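Local coordinates for protein endosialidase (Enterobacteria phage phi92, PDB 4HIZ) that cleaves sialic acid polymers as an endosialidase acting on both alpha-2,8 and alpha-2,9 linkages, probably to let the phage reach its host, at residues Ile192-Gly197 against Arg247-Asn252; Thr199-Val204 against Phe241-Ala246; Ala344-Glu349 against Arg364-Ser369; Ala371-Ala376 against Asn392-Thr397. All blocks are in the same frame, centred on the assembly; numbering follows the deposited sequence.

Contact 1: Ile192-Gly197 against Arg247-Asn252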
loop_
_atom_site.group_PDB
_atom_site.type_symbol
_atom_site.label_atom_id
_atom_site.label_comp_id
_atom_site.label_asym_id
_atom_site.label_seq_id
_atom_site.Cartn_x
_atom_site.Cartn_y
_atom_site.Cartn_z
ATOM N N ILE A 192 23.907 -37.509 12.402
ATOM C CA ILE A 192 25.092 -36.643 12.464
ATOM C C ILE A 192 26.207 -37.323 13.239
ATOM O O ILE A 192 26.023 -37.655 14.426
ATOM C CB ILE A 192 24.791 -35.296 13.111
ATOM C CG1 ILE A 192 23.664 -34.582 12.329
ATOM C CG2 ILE A 192 26.073 -34.444 13.154
ATOM C CD1 ILE A 192 23.238 -33.203 12.945
ATOM N N THR A 193 27.355 -37.533 12.586
ATOM C CA THR A 193 28.480 -38.206 13.255
ATOM C C THR A 193 29.767 -37.411 13.065
ATOM O O THR A 193 30.012 -36.836 11.980
ATOM C CB THR A 193 28.703 -39.624 12.722
ATOM O OG1 THR A 193 28.769 -39.598 11.300
ATOM C CG2 THR A 193 27.576 -40.555 13.166
ATOM N N ILE A 194 30.579 -37.380 14.120
ATOM C CA ILE A 194 31.903 -36.754 14.079
ATOM C C ILE A 194 32.890 -37.635 14.822
ATOM O O ILE A 194 32.612 -38.017 15.958
ATOM C CB ILE A 194 31.889 -35.390 14.789
ATOM C CG1 ILE A 194 30.690 -34.557 14.297
ATOM C CG2 ILE A 194 33.203 -34.624 14.491
ATOM C CD1 ILE A 194 30.372 -33.349 15.146
ATOM N N SER A 195 34.044 -37.920 14.219
ATOM C CA SER A 195 35.087 -38.646 14.956
ATOM C C SER A 195 35.885 -37.701 15.814
ATOM O O SER A 195 36.138 -36.567 15.410
ATOM C CB SER A 195 36.039 -39.362 13.992
ATOM O OG SER A 195 35.288 -40.311 13.288
ATOM N N SER A 196 36.270 -38.161 17.009
ATOM C CA SER A 196 37.116 -37.369 17.881
ATOM C C SER A 196 38.365 -36.940 17.113
ATOM O O SER A 196 38.956 -37.735 16.387
ATOM C CB SER A 196 37.509 -38.192 19.110
ATOM O OG SER A 196 38.114 -37.351 20.065
ATOM N N GLY A 197 38.764 -35.681 17.268
ATOM C CA GLY A 197 39.961 -35.201 16.597
ATOM C C GLY A 197 39.698 -34.639 15.203
ATOM O O GLY A 197 40.582 -34.003 14.602
ATOM N N ARG A 247 36.330 -26.015 15.279
ATOM C CA ARG A 247 37.447 -26.682 15.940
ATOM C C ARG A 247 37.214 -28.184 16.045
ATOM O O ARG A 247 36.076 -28.641 15.978
ATOM C CB ARG A 247 37.739 -26.062 17.304
ATOM C CG ARG A 247 36.583 -26.001 18.228
ATOM C CD ARG A 247 36.954 -25.182 19.472
ATOM N NE ARG A 247 36.036 -25.402 20.583
ATOM C CZ ARG A 247 36.245 -26.277 21.563
ATOM N NH1 ARG A 247 37.346 -27.019 21.572
ATOM N NH2 ARG A 247 35.354 -26.410 22.537
ATOM N N ALA A 248 38.298 -28.943 16.185
ATOM C CA ALA A 248 38.221 -30.398 16.187
ATOM C C ALA A 248 37.358 -30.909 17.333
ATOM O O ALA A 248 37.417 -30.387 18.461
ATOM C CB ALA A 248 39.627 -31.010 16.283
ATOM N N ALA A 249 36.566 -31.941 17.048
ATOM C CA ALA A 249 35.787 -32.597 18.097
ATOM C C ALA A 249 36.688 -33.192 19.167
ATOM O O ALA A 249 37.798 -33.642 18.889
ATOM C CB ALA A 249 34.921 -33.680 17.518
ATOM N N THR A 250 36.194 -33.216 20.395
ATOM C CA THR A 250 36.995 -33.761 21.488
ATOM C C THR A 250 36.465 -35.101 22.003
ATOM O O THR A 250 36.964 -35.647 23.000
ATOM C CB THR A 250 37.131 -32.754 22.630
ATOM O OG1 THR A 250 35.831 -32.385 23.105
ATOM C CG2 THR A 250 37.873 -31.511 22.151
ATOM N N SER A 251 35.457 -35.615 21.303
ATOM C CA SER A 251 34.934 -36.940 21.571
ATOM C C SER A 251 34.297 -37.481 20.296
ATOM O O SER A 251 34.092 -36.738 19.328
ATOM C CB SER A 251 33.914 -36.918 22.726
ATOM O OG SER A 251 32.682 -36.352 22.320
ATOM N N ASN A 252 33.988 -38.771 20.295
ATOM C CA ASN A 252 33.223 -39.365 19.196
ATOM C C ASN A 252 31.761 -39.000 19.381
ATOM O O ASN A 252 31.170 -39.296 20.426
ATOM C CB ASN A 252 33.361 -40.886 19.222
ATOM C CG ASN A 252 34.777 -41.328 18.942
ATOM O OD1 ASN A 252 35.482 -40.713 18.125
ATOM N ND2 ASN A 252 35.228 -42.370 19.659
HETATM O O HOH W 1 38.102 -38.759 22.296
#
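Ser196 and Gly197, just past strand 192-194, meet the loop 247-252 at a steep angle, the touching parts heading 121° apart and the CA atoms of Ser196 and Ser251 lying 4.3 Å from each other. The contact joins the end of that strand to the loop leading into strand 253-254, at the edge of an eight-stranded antiparallel sheet. Two successive backbone N-H groups bind across. Ser196 N gives an almost straight hydrogen bond (172°) to OD1 of Asn252 at 2.9 Å, tilted a little from the plane of the amide. Asn252 holds CG beside its own backbone N, anti to the carbonyl carbon. Its OD1 also approaches Ser196 CB to 3.4 Å. Gly197 N donates to Ala249 O at 2.8 Å, arriving from above the carbonyl plane. With its positive phi (89°), residue 197 calls for glycine, since a CB would be jammed against the preceding carbonyl oxygen. Ala249 turns its methyl toward the other segment, and this small CB meets Ile194 CG2 at 3.6 Å; Leu245 and Ile253 also touch Ile194. Ser196 OG and a water are hydrogen-bonded at 2.6 Å, and that water donates weakly to Thr250 O. An asparagine side chain thus supplies the acceptor where the nearby Ser251 O is badly angled, and two N-H bonds and a water hold the loop edge while methyls pack on its buried side.

Contact 2: Thr199-Val204 against Phe241-Ala246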
loop_
_atom_site.group_PDB
_atom_site.type_symbol
_atom_site.label_atom_id
_atom_site.label_comp_id
_atom_site.label_asym_id
_atom_site.label_seq_id
_atom_site.Cartn_x
_atom_site.Cartn_y
_atom_site.Cartn_z
ATOM N N THR A 199 37.664 -32.341 12.214
ATOM C CA THR A 199 36.836 -31.154 11.980
ATOM C C THR A 199 35.763 -31.417 10.931
ATOM O O THR A 199 35.151 -30.488 10.438
ATOM C CB THR A 199 37.663 -29.963 11.480
ATOM O OG1 THR A 199 38.340 -30.326 10.261
ATOM C CG2 THR A 199 38.677 -29.513 12.533
ATOM N N THR A 200 35.537 -32.671 10.567
ATOM C CA THR A 200 34.502 -32.979 9.573
ATOM C C THR A 200 33.306 -33.606 10.259
ATOM O O THR A 200 33.453 -34.622 10.931
ATOM C CB THR A 200 35.014 -33.996 8.557
ATOM O OG1 THR A 200 36.191 -33.480 7.944
ATOM C CG2 THR A 200 33.968 -34.273 7.490
ATOM N N ALA A 201 32.125 -33.022 10.089
ATOM C CA ALA A 201 30.906 -33.665 10.581
ATOM C C ALA A 201 30.185 -34.239 9.371
ATOM O O ALA A 201 30.008 -33.550 8.370
ATOM C CB ALA A 201 29.998 -32.649 11.326
ATOM N N THR A 202 29.779 -35.497 9.452
ATOM C CA THR A 202 29.032 -36.122 8.368
ATOM C C THR A 202 27.553 -36.065 8.686
ATOM O O THR A 202 27.147 -36.425 9.793
ATOM C CB THR A 202 29.513 -37.572 8.197
ATOM O OG1 THR A 202 30.906 -37.532 7.881
ATOM C CG2 THR A 202 28.742 -38.264 7.086
ATOM N N ILE A 203 26.765 -35.576 7.728
ATOM C CA ILE A 203 25.345 -35.390 7.915
ATOM C C ILE A 203 24.559 -36.244 6.942
ATOM O O ILE A 203 24.692 -36.099 5.727
ATOM C CB ILE A 203 24.960 -33.940 7.610
ATOM C CG1 ILE A 203 25.980 -32.936 8.201
ATOM C CG2 ILE A 203 23.498 -33.688 8.003
ATOM C CD1 ILE A 203 26.087 -32.931 9.704
ATOM N N VAL A 204 23.722 -37.121 7.482
ATOM C CA VAL A 204 22.800 -37.881 6.655
ATOM C C VAL A 204 21.474 -37.129 6.568
ATOM O O VAL A 204 20.849 -36.775 7.569
ATOM C CB VAL A 204 22.571 -39.291 7.212
ATOM C CG1 VAL A 204 21.509 -40.018 6.380
ATOM C CG2 VAL A 204 23.881 -40.068 7.205
ATOM N N PHE A 241 26.185 -35.516 3.270
ATOM C CA PHE A 241 27.140 -34.454 2.979
ATOM C C PHE A 241 27.962 -34.166 4.210
ATOM O O PHE A 241 27.720 -34.747 5.262
ATOM C CB PHE A 241 26.436 -33.171 2.459
ATOM C CG PHE A 241 25.503 -32.509 3.463
ATOM C CD1 PHE A 241 24.201 -32.975 3.629
ATOM C CD2 PHE A 241 25.934 -31.422 4.230
ATOM C CE1 PHE A 241 23.319 -32.368 4.544
ATOM C CE2 PHE A 241 25.059 -30.791 5.158
ATOM C CZ PHE A 241 23.762 -31.267 5.324
ATOM N N THR A 242 28.922 -33.261 4.099
ATOM C CA THR A 242 29.667 -32.874 5.298
ATOM C C THR A 242 29.692 -31.356 5.472
ATOM O O THR A 242 29.470 -30.588 4.523
ATOM C CB THR A 242 31.143 -33.349 5.258
ATOM O OG1 THR A 242 31.849 -32.627 4.229
ATOM C CG2 THR A 242 31.237 -34.903 5.057
ATOM N N VAL A 243 30.015 -30.952 6.692
ATOM C CA VAL A 243 30.278 -29.555 7.029
ATOM C C VAL A 243 31.580 -29.537 7.836
ATOM O O VAL A 243 31.961 -30.553 8.470
ATOM C CB VAL A 243 29.098 -28.886 7.819
ATOM C CG1 VAL A 243 27.827 -28.886 6.963
ATOM C CG2 VAL A 243 28.822 -29.584 9.172
ATOM N N THR A 244 32.265 -28.408 7.812
ATOM C CA THR A 244 33.501 -28.270 8.572
ATOM C C THR A 244 33.307 -27.508 9.883
ATOM O O THR A 244 32.739 -26.421 9.890
ATOM C CB THR A 244 34.545 -27.536 7.734
ATOM O OG1 THR A 244 34.751 -28.258 6.521
ATOM C CG2 THR A 244 35.887 -27.445 8.471
ATOM N N LEU A 245 33.797 -28.086 10.983
ATOM C CA LEU A 245 33.690 -27.518 12.318
ATOM C C LEU A 245 34.744 -26.454 12.542
ATOM O O LEU A 245 35.835 -26.533 11.988
ATOM C CB LEU A 245 33.893 -28.625 13.364
ATOM C CG LEU A 245 32.987 -29.854 13.267
ATOM C CD1 LEU A 245 33.282 -30.827 14.416
ATOM C CD2 LEU A 245 31.521 -29.445 13.293
ATOM N N ALA A 246 34.428 -25.480 13.391
ATOM C CA ALA A 246 35.359 -24.410 13.721
ATOM C C ALA A 246 36.546 -24.947 14.521
ATOM O O ALA A 246 37.642 -24.394 14.465
ATOM C CB ALA A 246 34.641 -23.302 14.487
#
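In Phe241 CG stands between the backbone N and the carbonyl carbon (chi1 64°), and the ring lies with a face against Ile203, which keeps CG2 anti to its own N. The result is a CH-pi contact, Ile203 CB lying 3.8 Å from the centroid of the Phe241 ring and over its face, with CG2 closing on CZ at 3.6 Å. A beta-branched side chain suits this place because CB and both its branches can spread over the ring; His208 meets the same phenylalanine edge-to-face. On this side of the sheet Ala201 CB touches Val243 CG2 and, more loosely, Leu245 CD2, a small methyl among larger groups, Val243, Leu245 and Ile194. The opposite side carries threonines. Thr200 and Thr242 meet methyl to methyl, CG2 to CG2, at 3.7 Å. Strands 200-204 and 240-244 are antiparallel neighbours inside the eight-stranded sheet. Ala201 with Val243 and Ile203 with Phe241 are hydrogen-bonded pairs; Ile203 N reaches Phe241 O at 2.8 Å. Beyond the strand end Leu245 N still donates to Thr199 O, also at 2.8 Å. That oxygen is further approached by Thr244 CA at 3.3 Å. Regular backbone bonding therefore joins the strands, with aliphatic and aromatic groups sealing one face and threonines on the other, Thr200 and Thr244 exposed and Thr242 buried with its hydroxyl satisfied by Ser234 of the adjoining strand.

Contact 3: Ala344-Glu349 against Arg364-Ser369. With NA (sodium ion), chain B.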
loop_
_atom_site.group_PDB
_atom_site.type_symbol
_atom_site.label_atom_id
_atom_site.label_comp_id
_atom_site.label_asym_id
_atom_site.label_seq_id
_atom_site.Cartn_x
_atom_site.Cartn_y
_atom_site.Cartn_z
ATOM N N ALA A 344 6.619 -29.082 -36.571
ATOM C CA ALA A 344 7.493 -27.964 -36.156
ATOM C C ALA A 344 7.299 -26.713 -37.015
ATOM O O ALA A 344 7.575 -25.590 -36.555
ATOM C CB ALA A 344 8.977 -28.383 -36.209
ATOM N N ASP A 345 6.873 -26.891 -38.274
ATOM C CA ASP A 345 6.688 -25.732 -39.162
ATOM C C ASP A 345 5.655 -24.813 -38.516
ATOM O O ASP A 345 4.708 -25.301 -37.901
ATOM C CB ASP A 345 6.156 -26.153 -40.540
ATOM C CG ASP A 345 7.194 -26.906 -41.352
ATOM O OD1 ASP A 345 8.394 -26.715 -41.068
ATOM O OD2 ASP A 345 6.822 -27.660 -42.288
ATOM N N ASN A 346 5.840 -23.508 -38.653
ATOM C CA ASN A 346 4.864 -22.572 -38.063
ATOM C C ASN A 346 4.534 -22.850 -36.587
ATOM O O ASN A 346 3.383 -22.716 -36.172
ATOM C CB ASN A 346 3.561 -22.623 -38.859
ATOM C CG ASN A 346 3.783 -22.385 -40.349
ATOM O OD1 ASN A 346 3.461 -23.233 -41.214
ATOM N ND2 ASN A 346 4.368 -21.259 -40.653
ATOM N N ALA A 347 5.542 -23.212 -35.808
ATOM C CA ALA A 347 5.328 -23.588 -34.405
ATOM C C ALA A 347 6.412 -23.004 -33.509
ATOM O O ALA A 347 7.505 -22.652 -33.979
ATOM C CB ALA A 347 5.250 -25.128 -34.281
ATOM N N ALA A 348 6.109 -22.920 -32.209
ATOM C CA ALA A 348 7.005 -22.308 -31.233
ATOM C C ALA A 348 6.618 -22.790 -29.843
ATOM O O ALA A 348 5.552 -23.394 -29.663
ATOM C CB ALA A 348 6.828 -20.769 -31.270
ATOM N N GLU A 349 7.502 -22.516 -28.879
ATOM C CA GLU A 349 7.135 -22.507 -27.457
ATOM C C GLU A 349 6.382 -23.726 -26.979
ATOM O O GLU A 349 5.234 -23.627 -26.525
ATOM C CB GLU A 349 6.335 -21.232 -27.161
ATOM C CG GLU A 349 7.237 -20.009 -27.246
ATOM C CD GLU A 349 6.493 -18.681 -27.103
ATOM O OE1 GLU A 349 5.249 -18.685 -26.935
ATOM O OE2 GLU A 349 7.161 -17.623 -27.183
ATOM N N ARG A 364 2.705 -23.916 -29.728
ATOM C CA ARG A 364 2.062 -22.683 -30.171
ATOM C C ARG A 364 2.105 -22.617 -31.707
ATOM O O ARG A 364 3.175 -22.798 -32.305
ATOM C CB ARG A 364 2.878 -21.498 -29.667
ATOM C CG ARG A 364 2.435 -20.134 -30.256
ATOM C CD ARG A 364 3.195 -19.037 -29.527
ATOM N NE ARG A 364 3.094 -17.773 -30.230
ATOM C CZ ARG A 364 3.544 -16.617 -29.762
ATOM N NH1 ARG A 364 4.127 -16.552 -28.572
ATOM N NH2 ARG A 364 3.389 -15.513 -30.481
ATOM N N GLY A 365 0.970 -22.319 -32.331
ATOM C CA GLY A 365 0.927 -22.078 -33.784
ATOM C C GLY A 365 1.339 -20.632 -34.051
ATOM O O GLY A 365 0.969 -19.727 -33.268
ATOM N N THR A 366 2.065 -20.373 -35.147
ATOM C CA THR A 366 2.541 -19.015 -35.351
ATOM C C THR A 366 1.874 -18.321 -36.527
ATOM O O THR A 366 2.191 -17.158 -36.829
ATOM C CB THR A 366 4.081 -18.951 -35.485
ATOM O OG1 THR A 366 4.490 -19.758 -36.601
ATOM C CG2 THR A 366 4.779 -19.469 -34.175
ATOM N N SER A 367 0.912 -18.993 -37.156
ATOM C CA SER A 367 0.177 -18.367 -38.266
ATOM C C SER A 367 -1.313 -18.647 -38.221
ATOM O O SER A 367 -1.748 -19.774 -38.011
ATOM C CB SER A 367 0.751 -18.844 -39.609
ATOM O OG SER A 367 -0.038 -18.408 -40.718
ATOM N N THR A 368 -2.107 -17.621 -38.450
ATOM C CA THR A 368 -3.536 -17.847 -38.523
ATOM C C THR A 368 -3.922 -18.638 -39.799
ATOM O O THR A 368 -5.006 -19.220 -39.871
ATOM C CB THR A 368 -4.294 -16.508 -38.502
ATOM O OG1 THR A 368 -5.682 -16.761 -38.294
ATOM C CG2 THR A 368 -4.112 -15.782 -39.882
ATOM N N SER A 369 -3.026 -18.686 -40.783
ATOM C CA SER A 369 -3.379 -19.285 -42.067
ATOM C C SER A 369 -2.595 -20.564 -42.391
ATOM O O SER A 369 -2.448 -20.963 -43.563
ATOM C CB SER A 369 -3.195 -18.254 -43.173
ATOM O OG SER A 369 -1.842 -17.808 -43.221
HETATM NA NA NA B . 1.486 -18.664 -42.929
HETATM O O HOH W 2 4.442 -19.001 -39.148
HETATM O O HOH W 3 3.723 -19.919 -42.970
HETATM O O HOH W 4 5.572 -15.149 -26.148
HETATM O O HOH W 5 -0.084 -19.269 -45.150
#
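A sodium ion held directly by Ser367 OG, at 2.7 Å, reaches Asn346 through a water: this water on the same ion accepts a hydrogen bond from Asn346 ND2 at 2.8 Å. Ser367 OG, anti to its backbone N, also accepts from the N-H of Ser369, forming an ST turn, so one small hydroxyl serves metal and main chain together. A second water lies between Asn346 ND2 and Thr366 OG1. Asparagine suits position 346 twice over, for its amide donates to both waters and its left-handed backbone angles are ones asparagine tolerates well, here as the third residue of the type II turn from Ala344 to Ala347. Asn346 O then accepts from Thr366 N at 2.9 Å, the donor standing above the carbonyl plane. At the other end Glu349 and Arg364 lie side by side in a salt bridge. Arg364 is extended from CG to NE, and NH1 meets Glu349 OE1 at 2.9 Å, in the guanidinium plane but above that of the carboxylate; the two planes are 73° apart. Gln87 holds OE1 as well. Between these ends Ala348 pairs with Arg364 through two backbone bonds, its CB touching Thr366 CG2 at 3.8 Å. The first segment leaves the end of helix 341-344, and the contact forms the open end of the hairpin 347-355/358-365, with His310 of strand 304-311 on Ala348 and Leu319 of strand 318-324 on Ala347.

Contact 4: Ala371-Ala376 against Asn392-Thr397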
loop_
_atom_site.group_PDB
_atom_site.type_symbol
_atom_site.label_atom_id
_atom_site.label_comp_id
_atom_site.label_asym_id
_atom_site.label_seq_id
_atom_site.Cartn_x
_atom_site.Cartn_y
_atom_site.Cartn_z
ATOM N N ALA A 371 -1.733 -24.671 -40.467
ATOM C CA ALA A 371 -2.046 -25.602 -39.379
ATOM C C ALA A 371 -1.322 -25.152 -38.110
ATOM O O ALA A 371 -0.136 -24.778 -38.138
ATOM C CB ALA A 371 -1.664 -27.013 -39.766
ATOM N N GLY A 372 -2.051 -25.163 -36.993
ATOM C CA GLY A 372 -1.554 -24.501 -35.789
ATOM C C GLY A 372 -1.155 -25.476 -34.705
ATOM O O GLY A 372 -0.569 -26.528 -34.984
ATOM N N SER A 373 -1.495 -25.150 -33.458
ATOM C CA SER A 373 -1.070 -25.978 -32.316
ATOM C C SER A 373 -1.342 -27.465 -32.492
ATOM O O SER A 373 -2.390 -27.883 -33.037
ATOM C CB SER A 373 -1.837 -25.539 -31.064
ATOM O OG SER A 373 -1.448 -24.227 -30.716
ATOM N N THR A 374 -0.428 -28.255 -31.924
ATOM C CA THR A 374 -0.474 -29.716 -31.967
ATOM C C THR A 374 -0.275 -30.214 -30.551
ATOM O O THR A 374 0.481 -29.614 -29.781
ATOM C CB THR A 374 0.714 -30.231 -32.813
ATOM O OG1 THR A 374 0.603 -29.698 -34.134
ATOM C CG2 THR A 374 0.747 -31.757 -32.926
ATOM N N LEU A 375 -0.969 -31.294 -30.216
ATOM C CA LEU A 375 -0.735 -32.052 -28.994
ATOM C C LEU A 375 0.046 -33.308 -29.362
ATOM O O LEU A 375 -0.271 -33.976 -30.348
ATOM C CB LEU A 375 -2.072 -32.439 -28.332
ATOM C CG LEU A 375 -2.043 -33.413 -27.140
ATOM C CD1 LEU A 375 -1.285 -32.829 -25.927
ATOM C CD2 LEU A 375 -3.479 -33.799 -26.729
ATOM N N ALA A 376 1.074 -33.631 -28.594
ATOM C CA ALA A 376 1.882 -34.814 -28.922
ATOM C C ALA A 376 2.219 -35.564 -27.635
ATOM O O ALA A 376 2.199 -34.974 -26.546
ATOM C CB ALA A 376 3.135 -34.382 -29.656
ATOM N N ASN A 392 -8.477 -26.085 -36.981
ATOM C CA ASN A 392 -8.773 -24.657 -37.066
ATOM C C ASN A 392 -7.620 -23.696 -36.710
ATOM O O ASN A 392 -7.879 -22.562 -36.310
ATOM C CB ASN A 392 -10.043 -24.303 -36.285
ATOM C CG ASN A 392 -11.275 -25.020 -36.819
ATOM O OD1 ASN A 392 -12.037 -25.634 -36.061
ATOM N ND2 ASN A 392 -11.499 -24.907 -38.109
ATOM N N ASN A 393 -6.372 -24.135 -36.908
ATOM C CA ASN A 393 -5.193 -23.246 -36.871
ATOM C C ASN A 393 -5.108 -22.460 -35.553
ATOM O O ASN A 393 -5.142 -21.224 -35.550
ATOM C CB ASN A 393 -5.181 -22.250 -38.059
ATOM C CG ASN A 393 -5.273 -22.934 -39.421
ATOM O OD1 ASN A 393 -5.218 -24.166 -39.531
ATOM N ND2 ASN A 393 -5.389 -22.122 -40.484
ATOM N N VAL A 394 -5.034 -23.170 -34.431
ATOM C CA VAL A 394 -4.885 -22.495 -33.133
ATOM C C VAL A 394 -3.510 -21.815 -33.159
ATOM O O VAL A 394 -2.499 -22.441 -33.490
ATOM C CB VAL A 394 -5.031 -23.502 -31.964
ATOM C CG1 VAL A 394 -4.840 -22.817 -30.595
ATOM C CG2 VAL A 394 -6.444 -24.214 -32.015
ATOM N N HIS A 395 -3.474 -20.522 -32.842
ATOM C CA HIS A 395 -2.271 -19.727 -33.050
ATOM C C HIS A 395 -2.109 -18.604 -32.014
ATOM O O HIS A 395 -3.081 -18.201 -31.344
ATOM C CB HIS A 395 -2.263 -19.160 -34.491
ATOM C CG HIS A 395 -3.389 -18.212 -34.754
ATOM N ND1 HIS A 395 -4.684 -18.630 -34.965
ATOM C CD2 HIS A 395 -3.410 -16.862 -34.848
ATOM C CE1 HIS A 395 -5.463 -17.576 -35.170
ATOM N NE2 HIS A 395 -4.711 -16.491 -35.103
ATOM N N HIS A 396 -0.869 -18.145 -31.877
ATOM C CA HIS A 396 -0.456 -16.965 -31.097
ATOM C C HIS A 396 -0.380 -17.190 -29.614
ATOM O O HIS A 396 0.057 -16.284 -28.863
ATOM C CB HIS A 396 -1.342 -15.721 -31.346
ATOM C CG HIS A 396 -1.168 -15.115 -32.698
ATOM N ND1 HIS A 396 -0.166 -15.482 -33.578
ATOM C CD2 HIS A 396 -1.874 -14.137 -33.311
ATOM C CE1 HIS A 396 -0.281 -14.768 -34.691
ATOM N NE2 HIS A 396 -1.308 -13.944 -34.552
ATOM N N THR A 397 -0.802 -18.378 -29.189
ATOM C CA THR A 397 -0.795 -18.682 -27.748
ATOM C C THR A 397 -0.008 -19.958 -27.485
ATOM O O THR A 397 -0.139 -20.949 -28.229
ATOM C CB THR A 397 -2.248 -18.777 -27.172
ATOM O OG1 THR A 397 -2.195 -19.020 -25.759
ATOM C CG2 THR A 397 -3.069 -19.904 -27.798
HETATM O O HOH W 6 -4.837 -26.648 -37.530
HETATM O O HOH W 7 -1.239 -21.414 -30.581
HETATM O O HOH W 8 -4.158 -25.953 -34.603
#
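Ser373 packs on Val394, and its side chain can be followed outward. CB lies 3.9 Å from Val394 CB. The next atom, OG, is set beside the backbone N and anti to the carbonyl carbon (chi1 -66°), which brings it 3.7 Å from Val394 CG1. At its polar end OG is hydrogen-bonded to Thr363 O on the neighbouring strand, and it accepts from a water, 2.8 Å away, that also donates to Thr397 O. Serine suits the place: its short chain fits against valine while its hydroxyl serves a backbone carbonyl and a water at once. Its own backbone N donates to Val394 O at 2.9 Å, and Gly372 CA approaches the same oxygen at 3.2 Å; a CB on residue 372 would collide with Val394 O, so glycine is required. The strand that begins here, 374-378, is the third in a four-stranded antiparallel meander, consistent with a blade of the catalytic beta propeller, and the loop 392-397 carries the chain from the last strand of that sheet toward strand 401-404 of the next. Waters fill in between the two segments: one accepts from both Gly372 N and Asn393 N, another accepts from Val394 N. Asn393, whose positive phi is well borne by asparagine, lays OD1 against Ala371 CA at 3.5 Å and gives ND2 to Thr368 O. Its own carbonyl oxygen receives His395 ND1 at 2.7 Å, nearly in the plane of the imidazole, which fixes the rotation of a ring whose end leads away from 371-376.

Overall arrangement
From the N terminus, the chain first opens the loop that contact 1 closes between 192-197 and 247-252. Contact 2 is nested within it, joining 199-204 to 241-246; the two touch, since strands 192-194 and 200-204 are neighbours in one eight-stranded sheet, and together they join the middle and one edge of that sheet. The later pair lies in series, at distances between centres running from about 53 Å (contacts 2 and 3) to about 63 Å (contacts 1 and 4). Contact 3 closes the hairpin of strands 347-355 and 358-365; contact 4 then closes a second short loop, from 371-376 to 392-397. They meet through the backbone bond of Gly365 with His396, tying one four-stranded sheet to its outgoing loop. Nothing crosses.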